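Local coordinates for protein N-hydroxyarylamine O-acetyltransferase (Bacillus cereus, PDB 4DMO) that acetylates arylamines, and probably N-hydroxyarylamines, using a non-canonical Cys-His-Glu catalytic triad within the arylamine N-acetyltransferase fold, at residues V22-L27 with T113-H118; F81-D84 with D88-L91. All coordinates share one frame; numbering follows the deposited sequence.

Interaction 1 of 2, residues V22-L27 with T113-H118; sequences VSFEDL and TVLTHH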
ATOM      1  N   VAL A  22      -6.254  16.208 -13.061  1.00 43.63           N
ATOM      2  CA  VAL A  22      -5.159  15.260 -12.808  1.00 33.39           C
ATOM      3  C   VAL A  22      -4.927  14.361 -14.037  1.00 28.45           C
ATOM      4  O   VAL A  22      -5.840  13.708 -14.530  1.00 34.78           O
ATOM      5  CB  VAL A  22      -5.475  14.361 -11.559  1.00 40.60           C
ATOM      6  CG1 VAL A  22      -4.257  13.507 -11.154  1.00 29.27           C
ATOM      7  CG2 VAL A  22      -5.914  15.219 -10.391  1.00 39.37           C
ATOM      8  N   SER A  23      -3.703  14.308 -14.522  1.00 25.31           N
ATOM      9  CA  SER A  23      -3.423  13.522 -15.710  1.00 33.88           C
ATOM     10  C   SER A  23      -2.772  12.213 -15.350  1.00 39.39           C
ATOM     11  O   SER A  23      -2.335  12.010 -14.212  1.00 38.17           O
ATOM     12  CB  SER A  23      -2.492  14.289 -16.668  1.00 47.64           C
ATOM     13  OG  SER A  23      -1.153  14.336 -16.180  1.00 47.52           O
ATOM     14  N   PHE A  24      -2.678  11.331 -16.342  1.00 39.71           N
ATOM     15  CA  PHE A  24      -2.025  10.043 -16.152  1.00 34.66           C
ATOM     16  C   PHE A  24      -0.565  10.213 -15.793  1.00 37.80           C
ATOM     17  O   PHE A  24      -0.027   9.536 -14.904  1.00 38.80           O
ATOM     18  CB  PHE A  24      -2.131   9.201 -17.415  1.00 31.25           C
ATOM     19  CG  PHE A  24      -1.485   7.870 -17.284  1.00 34.18           C
ATOM     20  CD1 PHE A  24      -2.174   6.818 -16.716  1.00 36.17           C
ATOM     21  CD2 PHE A  24      -0.183   7.661 -17.695  1.00 32.81           C
ATOM     22  CE1 PHE A  24      -1.588   5.574 -16.577  1.00 32.17           C
ATOM     23  CE2 PHE A  24       0.394   6.405 -17.549  1.00 39.71           C
ATOM     24  CZ  PHE A  24      -0.324   5.374 -16.983  1.00 27.35           C
ATOM     25  N   GLU A  25       0.085  11.118 -16.505  1.00 39.67           N
ATOM     26  CA  GLU A  25       1.510  11.338 -16.338  1.00 38.47           C
ATOM     27  C   GLU A  25       1.843  11.820 -14.924  1.00 34.66           C
ATOM     28  O   GLU A  25       2.997  11.720 -14.489  1.00 32.75           O
ATOM     29  CB  GLU A  25       1.985  12.315 -17.426  1.00 51.16           C
ATOM     30  CG  GLU A  25       3.476  12.539 -17.473  1.00 61.17           C
ATOM     31  CD  GLU A  25       4.021  12.566 -18.889  1.00 68.75           C
ATOM     32  OE1 GLU A  25       4.130  11.476 -19.494  1.00 79.38           O
ATOM     33  OE2 GLU A  25       4.350  13.661 -19.398  1.00 72.32           O
ATOM     34  N   ASP A  26       0.812  12.340 -14.236  1.00 34.69           N
ATOM     35  CA  ASP A  26       0.888  12.807 -12.842  1.00 30.63           C
ATOM     36  C   ASP A  26       0.892  11.661 -11.806  1.00 34.83           C
ATOM     37  O   ASP A  26       1.317  11.841 -10.666  1.00 31.36           O
ATOM     38  CB  ASP A  26      -0.316  13.694 -12.499  1.00 31.64           C
ATOM     39  CG  ASP A  26      -0.315  15.040 -13.221  1.00 40.71           C
ATOM     40  OD1 ASP A  26       0.761  15.546 -13.609  1.00 44.61           O
ATOM     41  OD2 ASP A  26      -1.414  15.613 -13.342  1.00 34.79           O
ATOM     42  N   LEU A  27       0.381  10.503 -12.187  1.00 28.34           N
ATOM     43  CA  LEU A  27       0.119   9.433 -11.230  1.00 31.17           C
ATOM     44  C   LEU A  27       1.379   8.948 -10.526  1.00 24.85           C
ATOM     45  O   LEU A  27       1.406   8.782  -9.295  1.00 23.48           O
ATOM     46  CB  LEU A  27      -0.552   8.283 -11.949  1.00 28.84           C
ATOM     47  CG  LEU A  27      -1.928   8.670 -12.471  1.00 23.38           C
ATOM     48  CD1 LEU A  27      -2.566   7.493 -13.133  1.00 26.92           C
ATOM     49  CD2 LEU A  27      -2.807   9.204 -11.354  1.00 27.64           C
ATOM     50  N   THR A 113      -5.736  -1.715  -6.830  1.00 23.86           N
ATOM     51  CA  THR A 113      -6.504  -0.869  -7.716  1.00 21.61           C
ATOM     52  C   THR A 113      -6.071  -1.064  -9.164  1.00 21.51           C
ATOM     53  O   THR A 113      -4.879  -1.131  -9.444  1.00 29.74           O
ATOM     54  CB  THR A 113      -6.252   0.607  -7.344  1.00 23.38           C
ATOM     55  OG1 THR A 113      -6.580   0.836  -5.970  1.00 19.80           O
ATOM     56  CG2 THR A 113      -7.076   1.531  -8.208  1.00 24.88           C
ATOM     57  N   VAL A 114      -7.011  -1.152 -10.094  1.00 15.98           N
ATOM     58  CA  VAL A 114      -6.635  -1.146 -11.509  1.00 28.54           C
ATOM     59  C   VAL A 114      -7.247   0.082 -12.191  1.00 27.56           C
ATOM     60  O   VAL A 114      -8.369   0.517 -11.873  1.00 26.89           O
ATOM     61  CB  VAL A 114      -7.038  -2.423 -12.257  1.00 29.35           C
ATOM     62  CG1 VAL A 114      -6.368  -3.644 -11.622  1.00 19.23           C
ATOM     63  CG2 VAL A 114      -8.528  -2.552 -12.258  1.00 33.23           C
ATOM     64  N   LEU A 115      -6.454   0.661 -13.077  1.00 23.12           N
ATOM     65  CA  LEU A 115      -6.787   1.902 -13.756  1.00 27.80           C
ATOM     66  C   LEU A 115      -6.752   1.697 -15.284  1.00 31.72           C
ATOM     67  O   LEU A 115      -5.836   1.080 -15.826  1.00 24.46           O
ATOM     68  CB  LEU A 115      -5.798   3.003 -13.363  1.00 20.74           C
ATOM     69  CG  LEU A 115      -5.935   4.267 -14.233  1.00 32.24           C
ATOM     70  CD1 LEU A 115      -7.276   4.911 -14.035  1.00 40.43           C
ATOM     71  CD2 LEU A 115      -4.841   5.277 -13.955  1.00 40.52           C
ATOM     72  N   THR A 116      -7.758   2.242 -15.951  1.00 31.30           N
ATOM     73  CA  THR A 116      -7.861   2.225 -17.391  1.00 30.82           C
ATOM     74  C   THR A 116      -7.525   3.587 -17.959  1.00 31.95           C
ATOM     75  O   THR A 116      -8.205   4.572 -17.683  1.00 34.62           O
ATOM     76  CB  THR A 116      -9.281   1.885 -17.808  1.00 32.71           C
ATOM     77  OG1 THR A 116      -9.613   0.591 -17.304  1.00 37.54           O
ATOM     78  CG2 THR A 116      -9.424   1.885 -19.302  1.00 40.67           C
ATOM     79  N   HIS A 117      -6.484   3.627 -18.775  1.00 30.89           N
ATOM     80  CA  HIS A 117      -6.123   4.828 -19.490  1.00 32.46           C
ATOM     81  C   HIS A 117      -5.878   4.506 -20.964  1.00 38.23           C
ATOM     82  O   HIS A 117      -5.126   3.584 -21.287  1.00 35.94           O
ATOM     83  CB  HIS A 117      -4.861   5.427 -18.893  1.00 37.09           C
ATOM     84  CG  HIS A 117      -4.406   6.678 -19.576  1.00 33.41           C
ATOM     85  ND1 HIS A 117      -5.141   7.846 -19.555  1.00 33.83           N
ATOM     86  CD2 HIS A 117      -3.285   6.951 -20.285  1.00 38.07           C
ATOM     87  CE1 HIS A 117      -4.497   8.782 -20.229  1.00 35.61           C
ATOM     88  NE2 HIS A 117      -3.365   8.266 -20.678  1.00 37.37           N
ATOM     89  N   HIS A 118      -6.515   5.258 -21.858  1.00 44.75           N
ATOM     90  CA  HIS A 118      -6.317   5.055 -23.298  1.00 39.27           C
ATOM     91  C   HIS A 118      -6.507   3.580 -23.643  1.00 30.93           C
ATOM     92  O   HIS A 118      -5.686   2.997 -24.342  1.00 28.99           O
ATOM     93  CB  HIS A 118      -4.901   5.508 -23.735  1.00 43.18           C
ATOM     94  CG  HIS A 118      -4.685   6.999 -23.706  1.00 46.72           C
ATOM     95  ND1 HIS A 118      -3.499   7.590 -24.112  1.00 42.71           N
ATOM     96  CD2 HIS A 118      -5.502   8.016 -23.332  1.00 45.41           C
ATOM     97  CE1 HIS A 118      -3.597   8.903 -23.978  1.00 37.90           C
ATOM     98  NE2 HIS A 118      -4.802   9.189 -23.512  1.00 48.29           N
TER
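The turn leading into helix 27-37 of the N-terminal helical region rests here on the end of a long strand of the beta domain, with F24 and L27 facing L115 and H117 of strand 103-117. F24 and H117 form an offset stack: their planes are only 8° apart and the centroids lie 4.5 Å from each other. The displacement leaves H117 CD2 over the rim of the phenyl face, while F24 CB sits almost above the middle of the imidazole, 3.6 Å from its centroid, as a CH-pi contact. With CG anti to the backbone N in both residues (chi1 near 180°), each ring reaches out from its chain and the two overlap. The ring of H118 lies over the other face of H117, leaving that imidazole sandwiched between a phenylalanine and a second histidine; Y122 of the adjoining strand also meets the F24 ring, at a steep inclination.

Deeper in, L115 supplies the aliphatic part of the contact. Its CD2 lies near the plane of the F24 ring at the edge, 4.1 Å from F24 CD1, and also meets L27 CD1 tip to tip. That methyl pair is modelled closer than normal van der Waals packing, so its exact spacing is doubtful. The turn bearing F24 is braced from within: S23 N donates a nearly straight bond of 2.9 Å to D26 OD2, approaching from above the carboxylate plane, and D26 N returns a weak one to S23 OG. D26 OD1 makes a salt bridge with K19. Joining the helical part to the beta domain in this way is consistent with the arylamine N-acetyltransferase fold, in which a helical bundle packs beside a beta barrel.

Interaction 2 of 2, residues F81-D84 with D88-L91; sequences FLKD and DVHL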
ATOM      1  N   PHE A  81      -9.441   8.624  -4.431  1.00 24.49           N
ATOM      2  CA  PHE A  81      -8.837   9.811  -4.994  1.00 27.37           C
ATOM      3  C   PHE A  81      -8.881   9.760  -6.512  1.00 31.57           C
ATOM      4  O   PHE A  81      -9.199  10.769  -7.162  1.00 28.41           O
ATOM      5  CB  PHE A  81      -7.392   9.940  -4.589  1.00 24.56           C
ATOM      6  CG  PHE A  81      -6.682  11.032  -5.306  1.00 22.42           C
ATOM      7  CD1 PHE A  81      -6.879  12.347  -4.950  1.00 28.05           C
ATOM      8  CD2 PHE A  81      -5.844  10.752  -6.361  1.00 29.69           C
ATOM      9  CE1 PHE A  81      -6.229  13.368  -5.622  1.00 29.46           C
ATOM     10  CE2 PHE A  81      -5.193  11.767  -7.037  1.00 24.51           C
ATOM     11  CZ  PHE A  81      -5.387  13.073  -6.659  1.00 30.55           C
ATOM     12  N   LEU A  82      -8.548   8.594  -7.070  1.00 30.89           N
ATOM     13  CA  LEU A  82      -8.458   8.438  -8.534  1.00 36.17           C
ATOM     14  C   LEU A  82      -9.841   8.554  -9.174  1.00 30.72           C
ATOM     15  O   LEU A  82      -9.988   9.161 -10.227  1.00 32.54           O
ATOM     16  CB  LEU A  82      -7.798   7.101  -8.920  1.00 26.68           C
ATOM     17  CG  LEU A  82      -6.301   7.016  -8.596  1.00 24.71           C
ATOM     18  CD1 LEU A  82      -5.726   5.652  -8.929  1.00 23.55           C
ATOM     19  CD2 LEU A  82      -5.520   8.086  -9.337  1.00 25.98           C
ATOM     20  N   LYS A  83     -10.846   7.994  -8.508  1.00 27.99           N
ATOM     21  CA  LYS A  83     -12.235   8.057  -8.951  1.00 27.51           C
ATOM     22  C   LYS A  83     -12.753   9.498  -9.014  1.00 34.39           C
ATOM     23  O   LYS A  83     -13.328   9.899 -10.027  1.00 37.17           O
ATOM     24  CB  LYS A  83     -13.089   7.231  -7.991  1.00 33.27           C
ATOM     25  CG  LYS A  83     -14.401   6.699  -8.520  1.00 26.70           C
ATOM     26  CD  LYS A  83     -14.854   5.605  -7.565  1.00 36.51           C
ATOM     27  CE  LYS A  83     -16.347   5.303  -7.616  1.00 46.96           C
ATOM     28  NZ  LYS A  83     -16.860   4.946  -6.226  1.00 50.57           N
ATOM     29  N   ASP A  84     -12.577  10.269  -7.929  1.00 34.84           N
ATOM     30  CA  ASP A  84     -12.972  11.688  -7.920  1.00 35.85           C
ATOM     31  C   ASP A  84     -12.208  12.509  -8.951  1.00 33.73           C
ATOM     32  O   ASP A  84     -12.694  13.533  -9.422  1.00 40.14           O
ATOM     33  CB  ASP A  84     -12.762  12.325  -6.559  1.00 36.75           C
ATOM     34  CG  ASP A  84     -13.752  11.857  -5.551  1.00 31.21           C
ATOM     35  OD1 ASP A  84     -14.663  11.093  -5.930  1.00 42.83           O
ATOM     36  OD2 ASP A  84     -13.608  12.237  -4.374  1.00 30.02           O
ATOM     37  N   ASP A  88     -11.000   6.064 -14.647  1.00 24.73           N
ATOM     38  CA  ASP A  88     -11.796   4.845 -14.655  1.00 33.67           C
ATOM     39  C   ASP A  88     -11.065   3.735 -13.904  1.00 42.21           C
ATOM     40  O   ASP A  88     -10.165   3.069 -14.449  1.00 35.14           O
ATOM     41  CB  ASP A  88     -12.091   4.412 -16.085  1.00 37.00           C
ATOM     42  CG  ASP A  88     -12.944   3.161 -16.136  1.00 45.69           C
ATOM     43  OD1 ASP A  88     -13.432   2.756 -15.059  1.00 41.59           O
ATOM     44  OD2 ASP A  88     -13.154   2.614 -17.251  1.00 52.03           O
ATOM     45  N   VAL A  89     -11.446   3.573 -12.636  1.00 36.73           N
ATOM     46  CA  VAL A  89     -10.721   2.713 -11.703  1.00 29.82           C
ATOM     47  C   VAL A  89     -11.584   1.631 -11.078  1.00 24.94           C
ATOM     48  O   VAL A  89     -12.815   1.753 -10.983  1.00 24.65           O
ATOM     49  CB  VAL A  89     -10.061   3.554 -10.576  1.00 24.64           C
ATOM     50  CG1 VAL A  89      -8.852   4.309 -11.114  1.00 28.63           C
ATOM     51  CG2 VAL A  89     -11.050   4.504  -9.934  1.00 27.75           C
ATOM     52  N   HIS A  90     -10.925   0.568 -10.639  1.00 27.76           N
ATOM     53  CA  HIS A  90     -11.624  -0.559 -10.031  1.00 28.23           C
ATOM     54  C   HIS A  90     -10.735  -1.224  -8.974  1.00 21.29           C
ATOM     55  O   HIS A  90      -9.527  -1.225  -9.087  1.00 25.67           O
ATOM     56  CB  HIS A  90     -12.003  -1.575 -11.117  1.00 32.64           C
ATOM     57  CG  HIS A  90     -12.634  -0.945 -12.329  1.00 50.50           C
ATOM     58  ND1 HIS A  90     -13.993  -0.719 -12.433  1.00 45.80           N
ATOM     59  CD2 HIS A  90     -12.090  -0.499 -13.491  1.00 47.46           C
ATOM     60  CE1 HIS A  90     -14.254  -0.147 -13.598  1.00 47.89           C
ATOM     61  NE2 HIS A  90     -13.117   0.000 -14.257  1.00 42.99           N
ATOM     62  N   LEU A  91     -11.349  -1.803  -7.959  1.00 19.31           N
ATOM     63  CA  LEU A  91     -10.628  -2.573  -6.978  1.00 18.73           C
ATOM     64  C   LEU A  91     -10.563  -4.021  -7.450  1.00 24.44           C
ATOM     65  O   LEU A  91     -11.452  -4.509  -8.160  1.00 24.40           O
ATOM     66  CB  LEU A  91     -11.329  -2.512  -5.622  1.00 26.10           C
ATOM     67  CG  LEU A  91     -11.267  -1.201  -4.852  1.00 20.00           C
ATOM     68  CD1 LEU A  91     -11.983  -1.329  -3.534  1.00 23.76           C
ATOM     69  CD2 LEU A  91      -9.825  -0.818  -4.628  1.00 23.75           C
TER
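With chi1 at -70° in L82 and -74° in V89, L82 CG and V89 CG1 each stand opposite their own carbonyl carbon, and the two side chains meet at about a right angle. They close a helix-loop-strand connection, in which the last turn of helix 71-84 packs on the first residues of strand 88-98 after a short loop. V89 does most of the touching, its two methyls dividing the helix surface between them. CG1 goes to the buried side, against L82 CB at 3.7 Å and with L82 CD1 a little farther off. CG2 turns to the backbone at K83, and reaches the aliphatic start of that side chain; the lysine then runs on away from the strand, with a bend at chi4. V89 also touches Y79, one turn earlier on the helix, and L115 on the neighbouring strand, while L82 packs on L27 of helix 27-37. The contact is apolar in character and mostly buried, with K83 at its exposed margin, where V89 CG2 lies 3.9 Å from K83 CB.

Strands 88-98 and 103-117 are antiparallel neighbours in one sheet; interaction 1 sets the turn before helix 27-37 against the second, and interaction 2 the end of helix 71-84 against the first. V114 N to H90 O and T116 N to D88 O are probable hydrogen bonds joining the two strand segments, and L115 CD1 packs on V89 CG1; L27 and L82 also touch, so four aliphatic side chains, two from each interaction, form a continuous apolar patch. Interaction 2, nested in the chain between the segments of interaction 1, is mostly buried and apolar, with a lysine at its rim. Interaction 1 shares that aliphatic floor but changes character outward, where partly exposed F24 and H117 add an aromatic stack.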